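PDB 7OMU: macro domain-containing protein from Thermosipho africanus, which joins a DarT-family domain to a macro domain, the mixed alpha/beta module that holds adenosine-5-diphosphoribose in this model. Local coordinates for residues Leu26-Ile32 and Asp106-Val112; Ile185-Asp189 and Thr212-Leu216; Phe314-Pro318 and Gly335-Ile339. The protein carries 1 engineered substitution. One frame throughout, in Å; residues are numbered along the deposited sequence.

Contact 1: Leu26-Ile32 and Asp106-Val112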
ATOM      1  N   LEU A  26     -11.049  14.906  -1.095  1.00 85.28           N
ATOM      2  CA  LEU A  26      -9.848  14.945  -1.969  1.00 82.08           C
ATOM      3  C   LEU A  26      -8.620  15.175  -1.079  1.00 79.52           C
ATOM      4  O   LEU A  26      -8.790  15.642   0.062  1.00 79.94           O
ATOM      5  CB  LEU A  26     -10.020  16.044  -3.019  1.00 83.58           C
ATOM      6  CG  LEU A  26     -11.105  15.787  -4.062  1.00 85.08           C
ATOM      7  CD1 LEU A  26     -11.487  17.073  -4.769  1.00 87.84           C
ATOM      8  CD2 LEU A  26     -10.661  14.755  -5.081  1.00 84.84           C
ATOM      9  N   TYR A  27      -7.428  14.843  -1.574  1.00 76.33           N
ATOM     10  CA  TYR A  27      -6.207  14.658  -0.751  1.00 75.20           C
ATOM     11  C   TYR A  27      -5.003  15.314  -1.426  1.00 76.22           C
ATOM     12  O   TYR A  27      -4.758  15.050  -2.617  1.00 76.01           O
ATOM     13  CB  TYR A  27      -5.970  13.165  -0.528  1.00 75.34           C
ATOM     14  CG  TYR A  27      -7.136  12.440   0.095  1.00 77.85           C
ATOM     15  CD1 TYR A  27      -7.338  12.457   1.467  1.00 79.92           C
ATOM     16  CD2 TYR A  27      -8.056  11.758  -0.686  1.00 78.51           C
ATOM     17  CE1 TYR A  27      -8.418  11.815   2.047  1.00 81.10           C
ATOM     18  CE2 TYR A  27      -9.134  11.099  -0.118  1.00 80.25           C
ATOM     19  CZ  TYR A  27      -9.319  11.128   1.254  1.00 80.77           C
ATOM     20  OH  TYR A  27     -10.387  10.488   1.813  1.00 81.77           O
ATOM     21  N   TYR A  28      -4.283  16.154  -0.677  1.00 79.69           N
ATOM     22  CA  TYR A  28      -3.014  16.802  -1.094  1.00 80.15           C
ATOM     23  C   TYR A  28      -1.897  16.299  -0.178  1.00 80.20           C
ATOM     24  O   TYR A  28      -1.977  16.524   1.046  1.00 80.48           O
ATOM     25  CB  TYR A  28      -3.152  18.322  -1.044  1.00 82.35           C
ATOM     26  CG  TYR A  28      -1.910  19.084  -1.425  1.00 86.44           C
ATOM     27  CD1 TYR A  28      -1.552  19.265  -2.751  1.00 88.76           C
ATOM     28  CD2 TYR A  28      -1.091  19.641  -0.456  1.00 89.12           C
ATOM     29  CE1 TYR A  28      -0.419  19.990  -3.102  1.00 91.61           C
ATOM     30  CE2 TYR A  28       0.050  20.354  -0.789  1.00 90.33           C
ATOM     31  CZ  TYR A  28       0.389  20.533  -2.116  1.00 91.45           C
ATOM     32  OH  TYR A  28       1.516  21.241  -2.423  1.00 93.67           O
ATOM     33  N   ILE A  29      -0.912  15.607  -0.756  1.00 80.92           N
ATOM     34  CA  ILE A  29       0.306  15.107  -0.049  1.00 79.66           C
ATOM     35  C   ILE A  29       1.282  16.275   0.090  1.00 80.93           C
ATOM     36  O   ILE A  29       1.486  16.979  -0.916  1.00 84.87           O
ATOM     37  CB  ILE A  29       0.946  13.939  -0.819  1.00 76.87           C
ATOM     38  CG1 ILE A  29      -0.024  12.770  -0.987  1.00 76.03           C
ATOM     39  CG2 ILE A  29       2.240  13.497  -0.154  1.00 76.74           C
ATOM     40  CD1 ILE A  29       0.375  11.813  -2.082  1.00 78.20           C
ATOM     41  N   THR A  30       1.875  16.454   1.272  1.00 80.99           N
ATOM     42  CA  THR A  30       2.892  17.506   1.540  1.00 84.39           C
ATOM     43  C   THR A  30       3.776  17.127   2.733  1.00 86.31           C
ATOM     44  O   THR A  30       3.391  16.235   3.512  1.00 88.13           O
ATOM     45  CB  THR A  30       2.227  18.864   1.789  1.00 85.35           C
ATOM     46  OG1 THR A  30       3.229  19.874   1.644  1.00 85.78           O
ATOM     47  CG2 THR A  30       1.565  18.961   3.146  1.00 85.37           C
ATOM     48  N   HIS A  31       4.914  17.807   2.873  1.00 88.81           N
ATOM     49  CA  HIS A  31       5.785  17.734   4.072  1.00 90.94           C
ATOM     50  C   HIS A  31       5.020  18.364   5.237  1.00 92.03           C
ATOM     51  O   HIS A  31       4.325  19.369   5.016  1.00 92.67           O
ATOM     52  CB  HIS A  31       7.138  18.410   3.814  1.00 92.92           C
ATOM     53  CG  HIS A  31       8.208  17.991   4.766  1.00 94.90           C
ATOM     54  ND1 HIS A  31       8.173  18.310   6.110  1.00 95.01           N
ATOM     55  CD2 HIS A  31       9.345  17.288   4.573  1.00 96.93           C
ATOM     56  CE1 HIS A  31       9.240  17.819   6.705  1.00 96.72           C
ATOM     57  NE2 HIS A  31       9.978  17.188   5.784  1.00 99.04           N
ATOM     58  N   ILE A  32       5.129  17.784   6.429  1.00 94.55           N
ATOM     59  CA  ILE A  32       4.323  18.197   7.613  1.00 96.69           C
ATOM     60  C   ILE A  32       4.780  19.584   8.088  1.00 98.88           C
ATOM     61  O   ILE A  32       4.006  20.240   8.810  1.00103.85           O
ATOM     62  CB  ILE A  32       4.377  17.131   8.723  1.00 96.88           C
ATOM     63  CG1 ILE A  32       3.365  17.438   9.828  1.00 99.54           C
ATOM     64  CG2 ILE A  32       5.788  16.975   9.267  1.00 97.85           C
ATOM     65  CD1 ILE A  32       3.148  16.310  10.805  1.00102.71           C
ATOM     66  N   ASP A 106       7.365  12.572   8.573  1.00100.27           N
ATOM     67  CA  ASP A 106       7.761  13.771   7.782  1.00101.66           C
ATOM     68  C   ASP A 106       6.608  14.226   6.881  1.00 97.16           C
ATOM     69  O   ASP A 106       6.716  15.329   6.310  1.00 96.11           O
ATOM     70  CB  ASP A 106       8.980  13.504   6.894  1.00105.08           C
ATOM     71  CG  ASP A 106      10.238  13.099   7.640  1.00109.97           C
ATOM     72  OD1 ASP A 106      10.557  13.754   8.657  1.00116.02           O
ATOM     73  OD2 ASP A 106      10.899  12.139   7.187  1.00111.88           O
ATOM     74  N   LEU A 107       5.563  13.406   6.728  1.00 91.75           N
ATOM     75  CA  LEU A 107       4.510  13.615   5.702  1.00 89.22           C
ATOM     76  C   LEU A 107       3.153  13.860   6.359  1.00 87.78           C
ATOM     77  O   LEU A 107       2.905  13.347   7.479  1.00 89.90           O
ATOM     78  CB  LEU A 107       4.451  12.396   4.779  1.00 88.61           C
ATOM     79  CG  LEU A 107       5.624  12.249   3.812  1.00 89.59           C
ATOM     80  CD1 LEU A 107       5.421  11.046   2.905  1.00 89.80           C
ATOM     81  CD2 LEU A 107       5.811  13.511   2.982  1.00 90.66           C
ATOM     82  N   ALA A 108       2.312  14.607   5.645  1.00 84.46           N
ATOM     83  CA  ALA A 108       0.910  14.912   5.993  1.00 84.27           C
ATOM     84  C   ALA A 108       0.070  14.889   4.714  1.00 84.04           C
ATOM     85  O   ALA A 108       0.519  15.437   3.695  1.00 85.07           O
ATOM     86  CB  ALA A 108       0.840  16.245   6.688  1.00 84.86           C
ATOM     87  N   ILE A 109      -1.096  14.248   4.765  1.00 85.49           N
ATOM     88  CA  ILE A 109      -2.110  14.277   3.673  1.00 85.90           C
ATOM     89  C   ILE A 109      -3.214  15.244   4.110  1.00 84.82           C
ATOM     90  O   ILE A 109      -3.850  14.994   5.148  1.00 84.47           O
ATOM     91  CB  ILE A 109      -2.614  12.856   3.355  1.00 86.77           C
ATOM     92  CG1 ILE A 109      -1.474  11.993   2.807  1.00 89.84           C
ATOM     93  CG2 ILE A 109      -3.795  12.885   2.398  1.00 84.34           C
ATOM     94  CD1 ILE A 109      -1.579  10.530   3.159  1.00 91.30           C
ATOM     95  N   VAL A 110      -3.365  16.347   3.378  1.00 84.23           N
ATOM     96  CA  VAL A 110      -4.360  17.415   3.671  1.00 84.73           C
ATOM     97  C   VAL A 110      -5.647  17.048   2.936  1.00 82.21           C
ATOM     98  O   VAL A 110      -5.599  16.924   1.702  1.00 81.59           O
ATOM     99  CB  VAL A 110      -3.842  18.808   3.263  1.00 85.52           C
ATOM    100  CG1 VAL A 110      -4.876  19.898   3.529  1.00 85.60           C
ATOM    101  CG2 VAL A 110      -2.525  19.133   3.956  1.00 85.60           C
ATOM    102  N   ALA A 111      -6.730  16.842   3.683  1.00 82.47           N
ATOM    103  CA  ALA A 111      -8.065  16.502   3.149  1.00 85.05           C
ATOM    104  C   ALA A 111      -8.771  17.786   2.703  1.00 87.61           C
ATOM    105  O   ALA A 111      -8.763  18.770   3.464  1.00 90.26           O
ATOM    106  CB  ALA A 111      -8.865  15.761   4.189  1.00 86.80           C
ATOM    107  N   VAL A 112      -9.348  17.764   1.502  1.00 88.37           N
ATOM    108  CA  VAL A 112     -10.129  18.878   0.897  1.00 91.04           C
ATOM    109  C   VAL A 112     -11.545  18.350   0.653  1.00 93.87           C
ATOM    110  O   VAL A 112     -11.652  17.212   0.183  1.00 96.11           O
ATOM    111  CB  VAL A 112      -9.449  19.362  -0.397  1.00 91.66           C
ATOM    112  CG1 VAL A 112     -10.260  20.435  -1.107  1.00 93.41           C
ATOM    113  CG2 VAL A 112      -8.033  19.850  -0.132  1.00 90.91           C
TER
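Two strands, 26-31 and 107-112, run antiparallel here, their segment axes 4.4 Å apart at the closest and 154° between directions. Seven backbone hydrogen bonds hold them. Three hydrogen-bonded pairs each give two: Leu26 N to Val112 O at 2.7 Å and Val112 N to Leu26 O at 2.6 Å; Tyr28 N to Val110 O at 2.8 Å and Val110 N to Tyr28 O at 2.7 Å; Thr30 N to Ala108 O at 3.0 Å and Ala108 N to Thr30 O at 2.9 Å. The seventh, Ile32 N to Asp106 O at 2.9 Å, adds one more rung beside the Thr30-Ala108 pair. CA-H...O contacts fill the spaces between, such as Ala111 CA to Leu26 O at 3.3 Å.

Apolar packing splits between the two faces. Tyr27 and Ile29 share one with Ile109 and Ala111: Tyr27 CB meets Ile109 CG2 at 3.7 Å, and Ile29 CG1 meets Ile109 CG1 at 4.1 Å. Helix 92-99 covers this side, its Leu94 touching both isoleucines. On the other face Leu26, Tyr28 and Thr30 lie beside Val112, Val110 and Ala108, with Thr30 CG2 4.2 Å from Val110 CG2.

The polar ends turn to other partners: Tyr28 OH bonds Lys58, Thr30 OG1 bonds Asn34, and Asp106 OD2 bonds the Lys103 backbone.

With 73 residues, helices among them, between the segments, this is no hairpin but a long-range antiparallel ladder, pairing the first two strands of the four-stranded mixed sheet within the DarT-family part of the chain.

Contact 2: Ile185-Asp189 and Thr212-Leu216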
ATOM      1  N   ILE A 185      -6.441  16.939   8.467  1.00 83.01           N
ATOM      2  CA  ILE A 185      -5.057  16.561   8.067  1.00 82.56           C
ATOM      3  C   ILE A 185      -4.790  15.156   8.608  1.00 80.32           C
ATOM      4  O   ILE A 185      -4.935  14.956   9.832  1.00 77.31           O
ATOM      5  CB  ILE A 185      -4.038  17.604   8.563  1.00 82.94           C
ATOM      6  CG1 ILE A 185      -4.282  18.971   7.920  1.00 82.85           C
ATOM      7  CG2 ILE A 185      -2.613  17.124   8.335  1.00 82.67           C
ATOM      8  CD1 ILE A 185      -4.316  20.091   8.917  1.00 85.87           C
ATOM      9  N   TYR A 186      -4.463  14.226   7.711  1.00 80.08           N
ATOM     10  CA  TYR A 186      -4.137  12.818   8.038  1.00 81.12           C
ATOM     11  C   TYR A 186      -2.630  12.723   8.269  1.00 81.72           C
ATOM     12  O   TYR A 186      -1.858  13.431   7.599  1.00 79.72           O
ATOM     13  CB  TYR A 186      -4.657  11.878   6.947  1.00 81.58           C
ATOM     14  CG  TYR A 186      -6.159  11.791   6.892  1.00 83.54           C
ATOM     15  CD1 TYR A 186      -6.866  10.988   7.773  1.00 84.41           C
ATOM     16  CD2 TYR A 186      -6.883  12.538   5.977  1.00 85.93           C
ATOM     17  CE1 TYR A 186      -8.250  10.916   7.738  1.00 85.21           C
ATOM     18  CE2 TYR A 186      -8.267  12.476   5.930  1.00 87.23           C
ATOM     19  CZ  TYR A 186      -8.951  11.658   6.810  1.00 85.44           C
ATOM     20  OH  TYR A 186     -10.309  11.597   6.762  1.00 86.10           O
ATOM     21  N   VAL A 187      -2.246  11.865   9.214  1.00 85.52           N
ATOM     22  CA  VAL A 187      -0.895  11.828   9.839  1.00 87.63           C
ATOM     23  C   VAL A 187      -0.603  10.384  10.258  1.00 86.89           C
ATOM     24  O   VAL A 187      -1.562   9.656  10.541  1.00 85.12           O
ATOM     25  CB  VAL A 187      -0.859  12.813  11.021  1.00 90.78           C
ATOM     26  CG1 VAL A 187       0.303  12.548  11.954  1.00 94.70           C
ATOM     27  CG2 VAL A 187      -0.822  14.255  10.544  1.00 92.71           C
ATOM     28  N   SER A 188       0.672   9.991  10.287  1.00 90.15           N
ATOM     29  CA  SER A 188       1.128   8.580  10.401  1.00 93.56           C
ATOM     30  C   SER A 188       0.862   7.984  11.791  1.00 94.32           C
ATOM     31  O   SER A 188       0.518   6.782  11.831  1.00 95.28           O
ATOM     32  CB  SER A 188       2.579   8.461  10.029  1.00 97.76           C
ATOM     33  OG  SER A 188       3.378   9.355  10.792  1.00103.98           O
ATOM     34  N   ASP A 189       1.039   8.741  12.885  1.00 94.92           N
ATOM     35  CA  ASP A 189       0.878   8.200  14.265  1.00 98.33           C
ATOM     36  C   ASP A 189       0.476   9.292  15.264  1.00 99.16           C
ATOM     37  O   ASP A 189       0.524  10.476  14.923  1.00 99.73           O
ATOM     38  CB  ASP A 189       2.147   7.480  14.732  1.00100.96           C
ATOM     39  CG  ASP A 189       3.353   8.386  14.913  1.00101.88           C
ATOM     40  OD1 ASP A 189       3.317   9.233  15.819  1.00101.86           O
ATOM     41  OD2 ASP A 189       4.321   8.229  14.148  1.00103.20           O
ATOM     42  N   THR A 212      -2.613   3.663   7.727  1.00 83.40           N
ATOM     43  CA  THR A 212      -2.969   2.929   6.480  1.00 82.58           C
ATOM     44  C   THR A 212      -2.719   3.823   5.258  1.00 82.30           C
ATOM     45  O   THR A 212      -2.387   3.275   4.191  1.00 82.61           O
ATOM     46  CB  THR A 212      -4.404   2.389   6.519  1.00 81.66           C
ATOM     47  OG1 THR A 212      -5.327   3.470   6.382  1.00 81.32           O
ATOM     48  CG2 THR A 212      -4.696   1.619   7.785  1.00 84.25           C
ATOM     49  N   PHE A 213      -2.842   5.146   5.411  1.00 81.74           N
ATOM     50  CA  PHE A 213      -2.562   6.141   4.344  1.00 79.30           C
ATOM     51  C   PHE A 213      -1.089   6.069   3.933  1.00 79.48           C
ATOM     52  O   PHE A 213      -0.786   6.462   2.804  1.00 80.21           O
ATOM     53  CB  PHE A 213      -2.890   7.563   4.798  1.00 79.34           C
ATOM     54  CG  PHE A 213      -4.346   7.940   4.717  1.00 79.62           C
ATOM     55  CD1 PHE A 213      -5.219   7.628   5.743  1.00 79.72           C
ATOM     56  CD2 PHE A 213      -4.840   8.626   3.622  1.00 81.05           C
ATOM     57  CE1 PHE A 213      -6.557   7.979   5.667  1.00 81.22           C
ATOM     58  CE2 PHE A 213      -6.180   8.981   3.551  1.00 81.18           C
ATOM     59  CZ  PHE A 213      -7.035   8.666   4.577  1.00 80.75           C
ATOM     60  N   PHE A 214      -0.210   5.585   4.816  1.00 79.49           N
ATOM     61  CA  PHE A 214       1.264   5.622   4.640  1.00 79.68           C
ATOM     62  C   PHE A 214       1.810   4.197   4.481  1.00 78.78           C
ATOM     63  O   PHE A 214       3.009   3.983   4.760  1.00 78.26           O
ATOM     64  CB  PHE A 214       1.880   6.391   5.809  1.00 81.53           C
ATOM     65  CG  PHE A 214       1.272   7.756   6.020  1.00 82.87           C
ATOM     66  CD1 PHE A 214       1.765   8.865   5.345  1.00 83.59           C
ATOM     67  CD2 PHE A 214       0.197   7.934   6.879  1.00 82.32           C
ATOM     68  CE1 PHE A 214       1.210  10.122   5.540  1.00 84.00           C
ATOM     69  CE2 PHE A 214      -0.360   9.191   7.071  1.00 82.73           C
ATOM     70  CZ  PHE A 214       0.140  10.281   6.395  1.00 83.81           C
ATOM     71  N   PHE A 215       0.961   3.270   4.022  1.00 78.66           N
ATOM     72  CA  PHE A 215       1.285   1.839   3.760  1.00 79.70           C
ATOM     73  C   PHE A 215       1.738   1.141   5.051  1.00 83.45           C
ATOM     74  O   PHE A 215       2.520   0.163   4.979  1.00 83.24           O
ATOM     75  CB  PHE A 215       2.357   1.722   2.671  1.00 77.01           C
ATOM     76  CG  PHE A 215       2.011   2.440   1.396  1.00 74.57           C
ATOM     77  CD1 PHE A 215       1.116   1.888   0.492  1.00 73.85           C
ATOM     78  CD2 PHE A 215       2.557   3.678   1.114  1.00 75.39           C
ATOM     79  CE1 PHE A 215       0.786   2.557  -0.674  1.00 73.64           C
ATOM     80  CE2 PHE A 215       2.218   4.348  -0.050  1.00 76.17           C
ATOM     81  CZ  PHE A 215       1.338   3.783  -0.944  1.00 73.89           C
ATOM     82  N   LEU A 216       1.268   1.621   6.206  1.00 84.14           N
ATOM     83  CA  LEU A 216       1.575   1.003   7.522  1.00 82.17           C
ATOM     84  C   LEU A 216       0.405   0.111   7.917  1.00 78.85           C
ATOM     85  O   LEU A 216      -0.725   0.326   7.482  1.00 76.62           O
ATOM     86  CB  LEU A 216       1.827   2.091   8.571  1.00 83.60           C
ATOM     87  CG  LEU A 216       3.112   2.900   8.401  1.00 83.54           C
ATOM     88  CD1 LEU A 216       3.194   4.014   9.435  1.00 83.59           C
ATOM     89  CD2 LEU A 216       4.336   2.003   8.482  1.00 84.40           C
TER
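Tyr186 lays its ring over that of Phe213 in an offset stack, with centroids 4.5 Å apart and planes 20° from parallel; the closest atoms are Tyr186 CD1 and Phe213 CE1 at 3.7 Å. Both CA-to-CB bonds point toward the opposite segment, and each ring has an atom of the other over its face. The tyrosine hydroxyl is held by Glu25.

Phe214, the next residue of the loop, reaches further along strand 182-187, to the backbone where that strand ends: Phe214 CE2 is 3.4 Å from Val187 C and 3.5 Å from Ser188 N, while Tyr186 O sits at the ring edge, 3.9 Å from CZ of Phe214. The strand leads into helix 190-200 and then into strand 207-209, its parallel neighbour, so this is a beta-alpha-beta crossover, and segment 212-216 is the chain folding back on the end of the first strand. Asp189 is the N-cap of the helix, its OD1 accepting from Val192 N.

No hydrogen bond joins the two segments. What supplements the stack is a CH-pi contact, Ser188 CB standing over the face of Phe214 at 4.3 Å from the ring centroid. Phe213 and Phe214 both also rest on Ile109 of strand 107-113.

Contact 3: Phe314-Pro318 and Gly335-Ile339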
ATOM      1  N   PHE A 314       9.806 -14.744  -2.839  1.00 79.10           N
ATOM      2  CA  PHE A 314       8.463 -15.347  -2.663  1.00 78.09           C
ATOM      3  C   PHE A 314       8.634 -16.810  -2.261  1.00 78.72           C
ATOM      4  O   PHE A 314       9.305 -17.550  -2.997  1.00 80.18           O
ATOM      5  CB  PHE A 314       7.639 -15.229  -3.946  1.00 77.84           C
ATOM      6  CG  PHE A 314       7.114 -13.844  -4.207  1.00 75.19           C
ATOM      7  CD1 PHE A 314       7.938 -12.861  -4.727  1.00 73.84           C
ATOM      8  CD2 PHE A 314       5.802 -13.523  -3.909  1.00 75.30           C
ATOM      9  CE1 PHE A 314       7.450 -11.587  -4.966  1.00 74.02           C
ATOM     10  CE2 PHE A 314       5.319 -12.245  -4.146  1.00 76.45           C
ATOM     11  CZ  PHE A 314       6.141 -11.277  -4.678  1.00 74.87           C
ATOM     12  N   LEU A 315       8.062 -17.191  -1.118  1.00 78.72           N
ATOM     13  CA  LEU A 315       8.009 -18.591  -0.634  1.00 78.99           C
ATOM     14  C   LEU A 315       6.653 -19.167  -1.036  1.00 78.60           C
ATOM     15  O   LEU A 315       5.636 -18.634  -0.581  1.00 78.85           O
ATOM     16  CB  LEU A 315       8.201 -18.619   0.884  1.00 79.52           C
ATOM     17  CG  LEU A 315       8.243 -20.011   1.516  1.00 81.22           C
ATOM     18  CD1 LEU A 315       9.441 -20.800   1.005  1.00 83.14           C
ATOM     19  CD2 LEU A 315       8.280 -19.922   3.033  1.00 81.53           C
ATOM     20  N   LEU A 316       6.653 -20.187  -1.895  1.00 80.43           N
ATOM     21  CA  LEU A 316       5.435 -20.928  -2.307  1.00 79.79           C
ATOM     22  C   LEU A 316       5.192 -22.047  -1.292  1.00 79.35           C
ATOM     23  O   LEU A 316       6.012 -22.976  -1.218  1.00 79.35           O
ATOM     24  CB  LEU A 316       5.624 -21.451  -3.733  1.00 80.64           C
ATOM     25  CG  LEU A 316       5.942 -20.369  -4.764  1.00 81.28           C
ATOM     26  CD1 LEU A 316       6.258 -20.979  -6.117  1.00 83.43           C
ATOM     27  CD2 LEU A 316       4.796 -19.373  -4.878  1.00 80.56           C
ATOM     28  N   PHE A 317       4.107 -21.925  -0.528  1.00 79.98           N
ATOM     29  CA  PHE A 317       3.755 -22.789   0.622  1.00 82.35           C
ATOM     30  C   PHE A 317       2.484 -23.565   0.298  1.00 85.01           C
ATOM     31  O   PHE A 317       1.387 -23.031   0.415  1.00 84.35           O
ATOM     32  CB  PHE A 317       3.565 -21.919   1.863  1.00 81.46           C
ATOM     33  CG  PHE A 317       3.508 -22.675   3.162  1.00 82.22           C
ATOM     34  CD1 PHE A 317       2.479 -23.565   3.421  1.00 83.50           C
ATOM     35  CD2 PHE A 317       4.481 -22.487   4.129  1.00 82.70           C
ATOM     36  CE1 PHE A 317       2.425 -24.256   4.618  1.00 84.60           C
ATOM     37  CE2 PHE A 317       4.424 -23.176   5.329  1.00 84.39           C
ATOM     38  CZ  PHE A 317       3.399 -24.060   5.570  1.00 85.46           C
ATOM     39  N   PRO A 318       2.577 -24.848  -0.111  1.00 91.30           N
ATOM     40  CA  PRO A 318       1.385 -25.639  -0.404  1.00 93.79           C
ATOM     41  C   PRO A 318       0.591 -25.976   0.869  1.00 97.34           C
ATOM     42  O   PRO A 318       1.141 -26.629   1.746  1.00 96.93           O
ATOM     43  CB  PRO A 318       1.950 -26.904  -1.063  1.00 96.39           C
ATOM     44  CG  PRO A 318       3.350 -27.031  -0.494  1.00 97.31           C
ATOM     45  CD  PRO A 318       3.824 -25.606  -0.309  1.00 95.15           C
ATOM     46  N   GLY A 335       5.258 -27.852   6.181  1.00 88.17           N
ATOM     47  CA  GLY A 335       5.774 -26.599   5.600  1.00 87.62           C
ATOM     48  C   GLY A 335       6.412 -25.704   6.649  1.00 87.19           C
ATOM     49  O   GLY A 335       7.463 -25.108   6.354  1.00 88.87           O
ATOM     50  N   LEU A 336       5.802 -25.606   7.833  1.00 86.67           N
ATOM     51  CA  LEU A 336       6.304 -24.758   8.949  1.00 88.01           C
ATOM     52  C   LEU A 336       7.641 -25.320   9.444  1.00 89.72           C
ATOM     53  O   LEU A 336       8.576 -24.526   9.632  1.00 91.80           O
ATOM     54  CB  LEU A 336       5.258 -24.705  10.065  1.00 88.74           C
ATOM     55  CG  LEU A 336       3.997 -23.908   9.735  1.00 87.45           C
ATOM     56  CD1 LEU A 336       2.883 -24.202  10.728  1.00 87.51           C
ATOM     57  CD2 LEU A 336       4.298 -22.418   9.697  1.00 86.97           C
ATOM     58  N   ARG A 337       7.725 -26.641   9.624  1.00 91.43           N
ATOM     59  CA  ARG A 337       8.983 -27.353   9.976  1.00 92.20           C
ATOM     60  C   ARG A 337      10.041 -27.018   8.925  1.00 91.33           C
ATOM     61  O   ARG A 337      11.167 -26.660   9.317  1.00 91.26           O
ATOM     62  CB  ARG A 337       8.751 -28.865  10.051  1.00 95.11           C
ATOM     63  CG  ARG A 337      10.013 -29.682  10.298  1.00 98.83           C
ATOM     64  CD  ARG A 337       9.729 -31.106  10.745  1.00100.84           C
ATOM     65  NE  ARG A 337       8.934 -31.163  11.970  1.00100.27           N
ATOM     66  CZ  ARG A 337       9.404 -31.007  13.208  1.00100.78           C
ATOM     67  NH1 ARG A 337      10.688 -30.763  13.421  1.00101.36           N
ATOM     68  NH2 ARG A 337       8.573 -31.080  14.232  1.00102.03           N
ATOM     69  N   TRP A 338       9.680 -27.116   7.643  1.00 91.58           N
ATOM     70  CA  TRP A 338      10.579 -26.793   6.504  1.00 93.31           C
ATOM     71  C   TRP A 338      11.190 -25.410   6.735  1.00 92.57           C
ATOM     72  O   TRP A 338      12.429 -25.299   6.661  1.00 96.07           O
ATOM     73  CB  TRP A 338       9.853 -26.866   5.155  1.00 94.04           C
ATOM     74  CG  TRP A 338      10.785 -26.707   3.993  1.00 97.66           C
ATOM     75  CD1 TRP A 338      11.374 -27.705   3.273  1.00101.08           C
ATOM     76  CD2 TRP A 338      11.262 -25.472   3.427  1.00 99.21           C
ATOM     77  NE1 TRP A 338      12.179 -27.178   2.298  1.00102.48           N
ATOM     78  CE2 TRP A 338      12.131 -25.813   2.367  1.00 99.20           C
ATOM     79  CE3 TRP A 338      11.039 -24.116   3.704  1.00 98.24           C
ATOM     80  CZ2 TRP A 338      12.776 -24.850   1.594  1.00 99.12           C
ATOM     81  CZ3 TRP A 338      11.676 -23.164   2.940  1.00 97.78           C
ATOM     82  CH2 TRP A 338      12.535 -23.531   1.901  1.00 99.29           C
ATOM     83  N   ILE A 339      10.350 -24.408   7.015  1.00 89.74           N
ATOM     84  CA  ILE A 339      10.774 -22.994   7.237  1.00 87.87           C
ATOM     85  C   ILE A 339      11.799 -22.965   8.376  1.00 89.37           C
ATOM     86  O   ILE A 339      12.906 -22.428   8.160  1.00 91.28           O
ATOM     87  CB  ILE A 339       9.553 -22.092   7.505  1.00 85.57           C
ATOM     88  CG1 ILE A 339       8.702 -21.940   6.242  1.00 84.63           C
ATOM     89  CG2 ILE A 339       9.980 -20.743   8.071  1.00 84.74           C
ATOM     90  CD1 ILE A 339       7.411 -21.185   6.451  1.00 83.91           C
TER
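Strand 313-318 and helix 329-346 belong to the macro domain, an alpha/beta/alpha sandwich, and pack here as strand against covering helix. The short segments run at 149°, with axes 9.7 Å apart at the closest. Side chains alternate: Leu315 and Phe317 serve this helix, while Leu316 packs on helix 265-275 across the sheet.

Leu315, with chi1 t and chi2 p, spreads its methyls over two partners, CD1 lying 3.8 Å from Trp338 CZ3 and CD2 3.7 Å from Ile339 CD1. Trp338 also has chi1 t, and its indole also touches Pro285. Ile339, an m,t rotamer, places CD1 against both strand side chains; that methyl is also 3.8 Å from Phe317 CE2, at the ring edge.

Phe317 leaves the strand sideways, but chi1 t brings its ring against the helix backbone at Gly335 and Leu336, where CZ of Phe317 lies 4.2 Å from Leu336 CG. The side chain is about 8 Å from the bound adenosine-5-diphosphoribose. The ring comes so close to the helix because residue 335 is a glycine: Phe317 CZ is 3.5 Å from Gly335 CA, and an ideal CB there would lie just 2.3 Å from that CZ.

How the contacts relate
All three contacts are buried; none is a surface patch. Contacts 1 and 2 build on one sheet, where strands 107-113 and 182-187 are neighbours: Ile109 O and Tyr186 N, 2.7 Å apart, probably hydrogen-bond, and Ile109 CD1 packs 3.6 Å from Phe213 CB. Contact 3 stands apart in the macro domain, its centre about 40 Å from that of contact 1 and about 32 Å from that of contact 2. The chemistry follows the elements joined. Strand beside strand, contact 1 is chiefly backbone hydrogen bonding; the loop on a strand end in contact 2 relies on aromatic rings; the helix on a sheet in contact 3 relies on interlocked aliphatic and aromatic side chains.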